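Local coordinates for uncharacterized protein (Bacteroides caccae, PDB 4R4K), which is of unknown function but adopts a cystatin-like fold, belongs to the NTF2 clan, and holds polyethylene glycol chains in the crystal, at residues L104-E109 / W116-C121; G124-D129 / Q137-V142; S21-Q26 / A147-I152. One frame throughout, in Å; residues are numbered along the deposited sequence.

Contact 1 of 3, residues L104-E109 / W116-C121; sequences LRVEFE and WYVVDC. With ACT (acetate ion), chain G.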
loop_
_atom_site.group_PDB
_atom_site.type_symbol
_atom_site.label_atom_id
_atom_site.label_comp_id
_atom_site.label_asym_id
_atom_site.label_seq_id
_atom_site.Cartn_x
_atom_site.Cartn_y
_atom_site.Cartn_z
ATOM N N LEU A 104 3.943 5.766 -1.883
ATOM C CA LEU A 104 3.020 4.844 -1.206
ATOM C C LEU A 104 2.029 5.636 -0.366
ATOM O O LEU A 104 2.432 6.517 0.384
ATOM C CB LEU A 104 3.765 3.823 -0.309
ATOM C CG LEU A 104 2.933 2.802 0.496
ATOM C CD1 LEU A 104 2.237 1.813 -0.409
ATOM C CD2 LEU A 104 3.769 2.024 1.513
ATOM N N ARG A 105 0.744 5.310 -0.484
ATOM C CA ARG A 105 -0.275 5.799 0.418
ATOM C C ARG A 105 -1.190 4.618 0.688
ATOM O O ARG A 105 -1.671 3.990 -0.252
ATOM C CB ARG A 105 -1.057 6.968 -0.188
ATOM C CG ARG A 105 -2.174 7.604 0.632
ATOM C CD ARG A 105 -3.051 8.468 -0.236
ATOM N NE ARG A 105 -4.025 9.193 0.576
ATOM C CZ ARG A 105 -5.220 8.723 0.924
ATOM N NH1 ARG A 105 -5.612 7.506 0.556
ATOM N NH2 ARG A 105 -6.031 9.483 1.652
ATOM N N VAL A 106 -1.365 4.291 1.970
ATOM C CA VAL A 106 -2.251 3.213 2.378
ATOM C C VAL A 106 -3.280 3.768 3.357
ATOM O O VAL A 106 -2.939 4.461 4.322
ATOM C CB VAL A 106 -1.491 2.076 3.083
ATOM C CG1 VAL A 106 -2.410 0.871 3.264
ATOM C CG2 VAL A 106 -0.240 1.709 2.308
ATOM N N GLU A 107 -4.547 3.498 3.061
ATOM C CA GLU A 107 -5.656 3.978 3.865
ATOM C C GLU A 107 -6.290 2.808 4.600
ATOM O O GLU A 107 -6.691 1.812 3.970
ATOM C CB GLU A 107 -6.706 4.653 2.981
ATOM C CG GLU A 107 -7.871 5.235 3.768
ATOM C CD GLU A 107 -8.840 6.018 2.906
ATOM O OE1 GLU A 107 -8.902 5.770 1.693
ATOM O OE2 GLU A 107 -9.560 6.869 3.456
ATOM N N PHE A 108 -6.378 2.938 5.925
ATOM C CA PHE A 108 -6.910 1.915 6.811
ATOM C C PHE A 108 -8.175 2.440 7.476
ATOM O O PHE A 108 -8.248 3.615 7.859
ATOM C CB PHE A 108 -5.952 1.619 7.953
ATOM C CG PHE A 108 -4.620 1.108 7.528
ATOM C CD1 PHE A 108 -4.394 -0.258 7.361
ATOM C CD2 PHE A 108 -3.587 1.988 7.343
ATOM C CE1 PHE A 108 -3.142 -0.707 7.005
ATOM C CE2 PHE A 108 -2.341 1.549 6.981
ATOM C CZ PHE A 108 -2.111 0.198 6.826
ATOM N N GLU A 109 -9.182 1.581 7.564
ATOM C CA GLU A 109 -10.418 1.946 8.245
ATOM C C GLU A 109 -10.840 0.796 9.139
ATOM O O GLU A 109 -10.716 -0.380 8.759
ATOM C CB GLU A 109 -11.511 2.299 7.234
ATOM C CG GLU A 109 -11.216 3.582 6.494
ATOM C CD GLU A 109 -12.358 4.074 5.623
ATOM O OE1 GLU A 109 -13.258 3.272 5.292
ATOM O OE2 GLU A 109 -12.333 5.271 5.260
ATOM N N TRP A 116 -9.873 -3.936 11.434
ATOM C CA TRP A 116 -9.185 -3.026 10.526
ATOM C C TRP A 116 -9.006 -3.646 9.148
ATOM O O TRP A 116 -8.707 -4.840 9.025
ATOM C CB TRP A 116 -7.829 -2.645 11.089
ATOM C CG TRP A 116 -7.911 -1.722 12.256
ATOM C CD1 TRP A 116 -7.864 -2.068 13.569
ATOM C CD2 TRP A 116 -7.983 -0.296 12.217
ATOM N NE1 TRP A 116 -7.931 -0.949 14.349
ATOM C CE2 TRP A 116 -7.993 0.158 13.549
ATOM C CE3 TRP A 116 -8.051 0.643 11.190
ATOM C CZ2 TRP A 116 -8.084 1.511 13.884
ATOM C CZ3 TRP A 116 -8.116 1.986 11.518
ATOM C CH2 TRP A 116 -8.131 2.412 12.856
ATOM N N TYR A 117 -9.193 -2.817 8.135
ATOM C CA TYR A 117 -8.966 -3.181 6.754
ATOM C C TYR A 117 -8.242 -2.070 6.015
ATOM O O TYR A 117 -8.403 -0.880 6.326
ATOM C CB TYR A 117 -10.280 -3.389 6.018
ATOM C CG TYR A 117 -11.092 -4.506 6.523
ATOM C CD1 TYR A 117 -11.959 -4.297 7.570
ATOM C CD2 TYR A 117 -11.033 -5.776 5.956
ATOM C CE1 TYR A 117 -12.713 -5.331 8.041
ATOM C CE2 TYR A 117 -11.782 -6.825 6.436
ATOM C CZ TYR A 117 -12.634 -6.573 7.477
ATOM O OH TYR A 117 -13.376 -7.588 7.987
ATOM N N VAL A 118 -7.492 -2.487 5.007
ATOM C CA VAL A 118 -7.025 -1.557 3.987
ATOM C C VAL A 118 -8.165 -1.355 3.003
ATOM O O VAL A 118 -8.722 -2.331 2.509
ATOM C CB VAL A 118 -5.790 -2.091 3.262
ATOM C CG1 VAL A 118 -5.476 -1.223 2.042
ATOM C CG2 VAL A 118 -4.622 -2.112 4.226
ATOM N N VAL A 119 -8.536 -0.098 2.782
ATOM C CA VAL A 119 -9.591 0.237 1.825
ATOM C C VAL A 119 -9.108 0.956 0.577
ATOM O O VAL A 119 -9.835 1.018 -0.419
ATOM C CB VAL A 119 -10.724 1.047 2.475
ATOM C CG1 VAL A 119 -11.382 0.236 3.591
ATOM C CG2 VAL A 119 -10.236 2.395 2.978
ATOM N N ASP A 120 -7.888 1.501 0.601
ATOM C CA ASP A 120 -7.339 2.117 -0.584
ATOM C C ASP A 120 -5.833 2.130 -0.500
ATOM O O ASP A 120 -5.250 2.072 0.599
ATOM C CB ASP A 120 -7.877 3.530 -0.782
ATOM C CG ASP A 120 -7.879 3.963 -2.253
ATOM O OD1 ASP A 120 -7.522 3.168 -3.161
ATOM O OD2 ASP A 120 -8.237 5.135 -2.501
ATOM N N CYS A 121 -5.212 2.191 -1.659
ATOM C CA CYS A 121 -3.773 2.237 -1.728
ATOM C C CYS A 121 -3.343 2.855 -3.056
ATOM O O CYS A 121 -3.943 2.589 -4.101
ATOM C CB CYS A 121 -3.192 0.844 -1.588
ATOM S SG CYS A 121 -1.393 0.727 -1.794
HETATM C C ACT G . -4.411 12.880 0.823
HETATM O O ACT G . -5.274 13.439 0.120
HETATM O OXT ACT G . -4.709 12.308 1.894
HETATM C CH3 ACT G . -2.983 12.894 0.361
HETATM O O HOH W 1 -9.251 6.816 -0.874
#
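A classic beta bulge marks this antiparallel hairpin: Glu107 of strand 104-110 faces both Val119 and Asp120 of strand 116-123. Glu107 N donates to Asp120 O at 2.9 Å, nearly straight at 172°. Val119 N donates to Glu107 O. Past the bulge the register has shifted by one residue, and Glu109 and Tyr117 exchange two backbone hydrogen bonds.

On the face that carries Val106, Phe108, Val118 and Cys121 the contacts are apolar. Val118 CG2 meets Phe108 CE1 at 3.4 Å and lies obliquely to the ring. The same methyl reaches Val106 CG1 at 3.8 Å. Leu104 CD1 touches Cys121 SG at 4.0 Å. Helix 12-21 covers this face, with Phe15 and Leu16 on Phe108 and Phe19 on Val118.

On the face of Glu107, Glu109 and Asp120 the acids dominate, with Val119 CG2 packed among them, 3.8 Å from Glu109 CD. This methyl sits between its backbone N and carbonyl carbon. One water lies between Glu107 OE1 and Asp120 OD2, but a second Glu107 conformer and the short approach to Asp120 leave this bridge doubtful. Glu107 OE2 is hydrogen-bonded to His90 NE2, and Asp120 OD2 to Thr36 OG1. Arg105 NH2 donates to an acetate OXT at 3.1 Å, near the guanidinium plane.

The two acids probably raise each other's proton affinity, and the donors from His90 and Thr36 would offset part of the repulsion.

Contact 2 of 3, residues G124-D129 / Q137-V142; sequences GWYGYD and QTIQQV. With PEU (2,5,8,11,14,17,20,23,26,29,32,35,38,41,44,47,50,53,56,59,62,65,68,71,74,77,80-heptacosaoxadooctacontan-82-ol), chain H.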
loop_
_atom_site.group_PDB
_atom_site.type_symbol
_atom_site.label_atom_id
_atom_site.label_comp_id
_atom_site.label_asym_id
_atom_site.label_seq_id
_atom_site.Cartn_x
_atom_site.Cartn_y
_atom_site.Cartn_z
ATOM N N GLY A 124 3.657 3.245 -6.003
ATOM C CA GLY A 124 4.531 3.549 -7.129
ATOM C C GLY A 124 4.807 2.358 -8.042
ATOM O O GLY A 124 5.323 2.542 -9.117
ATOM N N TRP A 125 4.531 1.127 -7.598
ATOM C CA TRP A 125 4.614 -0.037 -8.510
ATOM C C TRP A 125 3.760 0.192 -9.763
ATOM O O TRP A 125 4.119 -0.254 -10.844
ATOM C CB TRP A 125 4.132 -1.311 -7.823
ATOM C CG TRP A 125 5.131 -2.065 -7.033
ATOM C CD1 TRP A 125 5.194 -2.158 -5.676
ATOM C CD2 TRP A 125 6.176 -2.915 -7.546
ATOM N NE1 TRP A 125 6.225 -2.985 -5.324
ATOM C CE2 TRP A 125 6.840 -3.460 -6.452
ATOM C CE3 TRP A 125 6.611 -3.258 -8.829
ATOM C CZ2 TRP A 125 7.927 -4.336 -6.596
ATOM C CZ3 TRP A 125 7.706 -4.115 -8.977
ATOM C CH2 TRP A 125 8.340 -4.640 -7.867
ATOM N N TYR A 126 2.620 0.850 -9.570
ATOM C CA TYR A 126 1.705 1.181 -10.622
ATOM C C TYR A 126 1.546 2.696 -10.788
ATOM O O TYR A 126 0.444 3.221 -10.955
ATOM C CB TYR A 126 0.360 0.533 -10.364
ATOM C CG TYR A 126 0.432 -0.953 -10.075
ATOM C CD1 TYR A 126 0.942 -1.829 -11.000
ATOM C CD2 TYR A 126 -0.007 -1.467 -8.871
ATOM C CE1 TYR A 126 1.005 -3.178 -10.726
ATOM C CE2 TYR A 126 0.054 -2.818 -8.577
ATOM C CZ TYR A 126 0.565 -3.668 -9.501
ATOM O OH TYR A 126 0.604 -5.006 -9.238
ATOM N N GLY A 127 2.671 3.397 -10.803
ATOM C CA GLY A 127 2.683 4.847 -10.949
ATOM C C GLY A 127 2.139 5.328 -12.273
ATOM O O GLY A 127 2.019 4.581 -13.267
ATOM N N TYR A 128 1.824 6.612 -12.309
ATOM C CA TYR A 128 1.298 7.191 -13.521
ATOM C C TYR A 128 2.403 7.164 -14.579
ATOM O O TYR A 128 2.101 7.218 -15.740
ATOM C CB TYR A 128 0.826 8.617 -13.317
ATOM C CG TYR A 128 0.010 9.111 -14.486
ATOM C CD1 TYR A 128 -1.338 8.771 -14.603
ATOM C CD2 TYR A 128 0.579 9.885 -15.479
ATOM C CE1 TYR A 128 -2.102 9.210 -15.664
ATOM C CE2 TYR A 128 -0.174 10.326 -16.546
ATOM C CZ TYR A 128 -1.510 9.987 -16.631
ATOM O OH TYR A 128 -2.259 10.423 -17.695
ATOM N N ASP A 129 3.685 7.060 -14.166
ATOM C CA ASP A 129 4.804 6.974 -15.136
ATOM C C ASP A 129 5.019 5.596 -15.752
ATOM O O ASP A 129 5.943 5.410 -16.546
ATOM C CB ASP A 129 6.171 7.346 -14.559
ATOM C CG ASP A 129 6.310 8.809 -14.228
ATOM O OD1 ASP A 129 5.521 9.628 -14.757
ATOM O OD2 ASP A 129 7.248 9.128 -13.457
ATOM N N GLN A 137 3.750 -7.233 -17.066
ATOM C CA GLN A 137 5.013 -7.688 -16.502
ATOM C C GLN A 137 5.253 -7.121 -15.094
ATOM O O GLN A 137 5.887 -7.756 -14.271
ATOM C CB GLN A 137 6.180 -7.368 -17.431
ATOM C CG GLN A 137 7.515 -8.024 -17.033
ATOM C CD GLN A 137 7.420 -9.502 -16.598
ATOM O OE1 GLN A 137 6.692 -10.311 -17.189
ATOM N NE2 GLN A 137 8.166 -9.854 -15.545
ATOM N N THR A 138 4.778 -5.911 -14.830
ATOM C CA THR A 138 4.867 -5.337 -13.488
ATOM C C THR A 138 4.078 -6.171 -12.488
ATOM O O THR A 138 4.552 -6.460 -11.388
ATOM C CB THR A 138 4.378 -3.893 -13.487
ATOM O OG1 THR A 138 5.223 -3.162 -14.363
ATOM C CG2 THR A 138 4.441 -3.253 -12.093
ATOM N N ILE A 139 2.876 -6.553 -12.879
ATOM C CA ILE A 139 2.056 -7.414 -12.037
ATOM C C ILE A 139 2.779 -8.744 -11.727
ATOM O O ILE A 139 2.758 -9.219 -10.610
ATOM C CB ILE A 139 0.672 -7.629 -12.663
ATOM C CG1 ILE A 139 -0.119 -6.313 -12.649
ATOM C CG2 ILE A 139 -0.085 -8.714 -11.914
ATOM C CD1 ILE A 139 -1.378 -6.329 -13.501
ATOM N N GLN A 140 3.456 -9.301 -12.728
ATOM C CA GLN A 140 4.235 -10.517 -12.533
ATOM C C GLN A 140 5.426 -10.269 -11.577
ATOM O O GLN A 140 5.766 -11.143 -10.798
ATOM C CB GLN A 140 4.713 -11.076 -13.879
ATOM C CG GLN A 140 5.606 -12.316 -13.784
ATOM C CD GLN A 140 4.927 -13.515 -13.126
ATOM O OE1 GLN A 140 3.721 -13.704 -13.256
ATOM N NE2 GLN A 140 5.703 -14.318 -12.413
ATOM N N GLN A 141 6.076 -9.109 -11.685
ATOM C CA GLN A 141 7.168 -8.746 -10.762
ATOM C C GLN A 141 6.659 -8.678 -9.327
ATOM O O GLN A 141 7.327 -9.146 -8.393
ATOM C CB GLN A 141 7.814 -7.424 -11.171
ATOM C CG GLN A 141 8.663 -7.530 -12.423
ATOM C CD GLN A 141 9.037 -6.185 -13.019
ATOM O OE1 GLN A 141 8.814 -5.130 -12.419
ATOM N NE2 GLN A 141 9.608 -6.220 -14.221
ATOM N N VAL A 142 5.485 -8.089 -9.149
ATOM C CA VAL A 142 4.840 -8.029 -7.833
ATOM C C VAL A 142 4.541 -9.428 -7.301
ATOM O O VAL A 142 4.802 -9.740 -6.137
ATOM C CB VAL A 142 3.567 -7.161 -7.877
ATOM C CG1 VAL A 142 2.751 -7.333 -6.592
ATOM C CG2 VAL A 142 3.945 -5.706 -8.108
HETATM O OCP PEU H . 10.246 0.109 -8.394
HETATM C CCQ PEU H . 9.125 -0.712 -8.077
HETATM C CCR PEU H . 8.203 0.023 -7.111
HETATM O OCS PEU H . 8.921 0.392 -5.932
HETATM C CCT PEU H . 8.851 1.795 -5.624
HETATM C CCU PEU H . 7.483 2.164 -5.056
HETATM O OCV PEU H . 7.206 1.303 -3.955
HETATM C CCW PEU H . 6.124 1.732 -3.137
HETATM C CCX PEU H . 5.581 0.523 -2.394
HETATM O OCY PEU H . 6.595 -0.128 -1.621
HETATM C CCZ PEU H . 6.128 -1.247 -0.844
HETATM C CDA PEU H . 5.785 -2.467 -1.702
HETATM O ODB PEU H . 6.406 -3.652 -1.201
HETATM C CDC PEU H . 7.100 -4.426 -2.186
HETATM C CDD PEU H . 8.408 -3.718 -2.547
HETATM O ODE PEU H . 9.336 -4.630 -3.141
#
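Trp125 and Tyr126 pack on Thr138, Ile139, Gln141 and Val142 in a mainly apolar contact between a loop and a helix. The loop follows strand 116-123 and leads into helix 135-152, and no hydrogen bond joins the two segments.

The Trp125 indole is sandwiched. Val142 CG2 lies over one face, 3.9 Å from the centroid of the six-membered ring and 22° off its normal, a CH-pi contact. The opposite face takes a bound polyethylene glycol chain, whose CCR lies 3.6 Å from Trp125 CD2. Gln141 OE1 comes to the indole edge, 3.8 Å from CZ3. Val142 CG2 can serve both aromatics because it is anti to the carbonyl carbon: it also meets Tyr126 OH at 3.6 Å, tip to tip. Ile139 crosses Tyr126 at about a right angle, with CG1 3.8 Å from CE1. Thr138 turns its methyl CG2 to the loop, 3.3 Å from Trp125 O, while its OG1 is hydrogen-bonded to Glu134 O.

Trp125 is thus one wall of the glycol pocket. Pro59 touches Trp125 and Val142, Tyr126 OH is hydrogen-bonded to Lys57 O, and strand 38-41 meets Tyr126 through Ile38.

Contact 3 of 3, residues S21-Q26 / A147-I152; sequences SSAAFQ and AAFKEI. With PEU (2,5,8,11,14,17,20,23,26,29,32,35,38,41,44,47,50,53,56,59,62,65,68,71,74,77,80-heptacosaoxadooctacontan-82-ol), chain J.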
loop_
_atom_site.group_PDB
_atom_site.type_symbol
_atom_site.label_atom_id
_atom_site.label_comp_id
_atom_site.label_asym_id
_atom_site.label_seq_id
_atom_site.Cartn_x
_atom_site.Cartn_y
_atom_site.Cartn_z
ATOM N N SER A 21 2.913 -9.500 9.267
ATOM C CA SER A 21 3.632 -10.736 9.620
ATOM C C SER A 21 3.120 -11.987 8.894
ATOM O O SER A 21 3.763 -13.030 8.957
ATOM C CB SER A 21 3.586 -10.946 11.137
ATOM O OG SER A 21 2.314 -11.458 11.502
ATOM N N SER A 22 1.981 -11.897 8.212
ATOM C CA SER A 22 1.376 -13.069 7.561
ATOM C C SER A 22 0.659 -12.687 6.275
ATOM O O SER A 22 -0.309 -11.921 6.305
ATOM C CB SER A 22 0.351 -13.740 8.484
ATOM O OG SER A 22 -0.395 -14.743 7.798
ATOM N N ALA A 23 1.121 -13.235 5.157
ATOM C CA ALA A 23 0.496 -12.962 3.853
ATOM C C ALA A 23 -0.964 -13.391 3.810
ATOM O O ALA A 23 -1.826 -12.642 3.331
ATOM C CB ALA A 23 1.260 -13.660 2.751
ATOM N N ALA A 24 -1.245 -14.595 4.322
ATOM C CA ALA A 24 -2.633 -15.090 4.309
ATOM C C ALA A 24 -3.551 -14.157 5.090
ATOM O O ALA A 24 -4.617 -13.779 4.600
ATOM C CB ALA A 24 -2.710 -16.487 4.893
ATOM N N PHE A 25 -3.118 -13.720 6.268
ATOM C CA PHE A 25 -3.930 -12.780 7.045
ATOM C C PHE A 25 -4.072 -11.443 6.321
ATOM O O PHE A 25 -5.167 -10.855 6.253
ATOM C CB PHE A 25 -3.332 -12.561 8.432
ATOM C CG PHE A 25 -4.104 -11.599 9.280
ATOM C CD1 PHE A 25 -5.283 -11.976 9.879
ATOM C CD2 PHE A 25 -3.659 -10.281 9.459
ATOM C CE1 PHE A 25 -5.981 -11.082 10.669
ATOM C CE2 PHE A 25 -4.360 -9.377 10.244
ATOM C CZ PHE A 25 -5.529 -9.784 10.846
ATOM N N GLN A 26 -2.954 -10.934 5.800
ATOM C CA GLN A 26 -2.972 -9.663 5.086
ATOM C C GLN A 26 -4.048 -9.617 3.986
ATOM O O GLN A 26 -4.833 -8.663 3.896
ATOM C CB GLN A 26 -1.575 -9.342 4.515
ATOM C CG GLN A 26 -1.537 -8.009 3.802
ATOM C CD GLN A 26 -0.149 -7.400 3.566
ATOM O OE1 GLN A 26 0.049 -6.731 2.559
ATOM N NE2 GLN A 26 0.805 -7.630 4.479
ATOM N N ALA A 147 6.031 -13.848 -3.625
ATOM C CA ALA A 147 6.603 -15.172 -3.348
ATOM C C ALA A 147 7.760 -15.097 -2.339
ATOM O O ALA A 147 7.849 -15.923 -1.422
ATOM C CB ALA A 147 7.037 -15.843 -4.650
ATOM N N ALA A 148 8.629 -14.109 -2.493
ATOM C CA ALA A 148 9.681 -13.865 -1.523
ATOM C C ALA A 148 9.099 -13.544 -0.132
ATOM O O ALA A 148 9.503 -14.084 0.882
ATOM C CB ALA A 148 10.602 -12.758 -1.984
ATOM N N PHE A 149 8.124 -12.649 -0.092
ATOM C CA PHE A 149 7.454 -12.290 1.170
ATOM C C PHE A 149 6.921 -13.523 1.876
ATOM O O PHE A 149 7.042 -13.676 3.094
ATOM C CB PHE A 149 6.303 -11.327 0.850
ATOM C CG PHE A 149 5.581 -10.759 2.065
ATOM C CD1 PHE A 149 4.593 -11.471 2.695
ATOM C CD2 PHE A 149 5.807 -9.441 2.453
ATOM C CE1 PHE A 149 3.882 -10.926 3.771
ATOM C CE2 PHE A 149 5.112 -8.903 3.511
ATOM C CZ PHE A 149 4.153 -9.639 4.172
ATOM N N LYS A 150 6.296 -14.405 1.108
ATOM C CA LYS A 150 5.656 -15.580 1.685
ATOM C C LYS A 150 6.662 -16.620 2.214
ATOM O O LYS A 150 6.283 -17.443 3.026
ATOM C CB LYS A 150 4.681 -16.177 0.672
ATOM C CG LYS A 150 3.443 -15.324 0.470
ATOM C CD LYS A 150 2.410 -16.010 -0.406
ATOM C CE LYS A 150 2.771 -15.964 -1.871
ATOM N NZ LYS A 150 1.633 -16.497 -2.678
ATOM N N GLU A 151 7.929 -16.555 1.790
ATOM C CA GLU A 151 8.965 -17.434 2.351
ATOM C C GLU A 151 9.266 -17.096 3.796
ATOM O O GLU A 151 9.628 -17.975 4.559
ATOM C CB GLU A 151 10.272 -17.343 1.553
ATOM C CG GLU A 151 10.214 -17.913 0.152
ATOM C CD GLU A 151 10.138 -19.435 0.119
ATOM O OE1 GLU A 151 10.338 -20.088 1.175
ATOM O OE2 GLU A 151 9.850 -19.969 -0.971
ATOM N N ILE A 152 9.115 -15.830 4.170
ATOM C CA ILE A 152 9.389 -15.402 5.531
ATOM C C ILE A 152 8.155 -14.989 6.334
ATOM O O ILE A 152 8.225 -14.947 7.542
ATOM C CB ILE A 152 10.476 -14.302 5.572
ATOM C CG1 ILE A 152 10.206 -13.201 4.548
ATOM C CG2 ILE A 152 11.827 -14.923 5.261
ATOM C CD1 ILE A 152 11.143 -12.022 4.652
HETATM O OCV PEU J . 15.534 -10.617 0.241
HETATM C CCW PEU J . 14.180 -10.359 -0.094
HETATM C CCX PEU J . 13.327 -10.251 1.157
HETATM O OCY PEU J . 12.161 -9.508 0.799
HETATM C CCZ PEU J . 10.951 -10.263 0.694
HETATM C CDA PEU J . 9.904 -9.517 1.502
HETATM O ODB PEU J . 10.150 -9.748 2.882
HETATM C CDC PEU J . 9.686 -8.730 3.776
HETATM C CDD PEU J . 10.664 -8.522 4.936
HETATM O ODE PEU J . 10.009 -8.720 6.201
HETATM O O HOH W 2 6.418 -13.414 10.085
#
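Phe149 and Ala23 carry this helix-to-helix contact, with Lys150 and Gln26 beside them. It brings the last turns of helix 135-152 against the start of the short helix 23-28, whose N-cap is Ser22.

Phe149 loses the most surface. Its CG is anti to the backbone N (chi1 -175°), and the ring edge is turned to the other helix. Ring atom CE1 lies 3.9 Å from Ala23 N, near the ring plane, and makes an equally close contact with Ala23 CB. No hydrogen bond crosses here. The Ala23 backbone is instead hydrogen-bonded to the backbone of His153, whose ring also meets Phe149 edge-to-face.

Ala23 has its small side chain pointing at the partner helix. Its CB fits against the aliphatic start of Lys150, 3.6 Å from CG. The methyl is therefore bordered by Phe149 and Lys150 together, and Leu60 touches it from a loop.

Gln26 adds the third point. Its extended chain brings NE2 to 3.9 Å from Phe149 CZ, and the amide and ring planes are 81° apart. Both ends of this buried amide have polar partners: NE2 donates to Phe19 O, and OE1 accepts from Trp58 NE1 and Leu61 N. These bonds probably fix the amide's rotation.

Another glycol chain runs beside helix 135-152, with its CDA 3.7 Å from Phe149 CA. At helix 23-28, the N-cap Ser22 OG accepts from Phe25 N at 3.3 Å, in a nearly straight bond of 170°.

In the fold
From the N terminus, contact 3 opens first, at 21-26, and closes last, at 147-152. It therefore encloses nearly the whole chain and brings the start of helix 23-28 to the C-terminal helix. Contacts 1 and 2 nest inside that loop, one after the other, and none of the three cross. Contact 1 closes the hairpin at one edge of the five-stranded sheet. After two more residues the chain enters contact 2, which folds the loop after strand 116-123 onto helix 135-152. Contacts 2 and 3 share this helix but use different parts of it, with centres about 19 Å apart. Each borders a bound glycol chain.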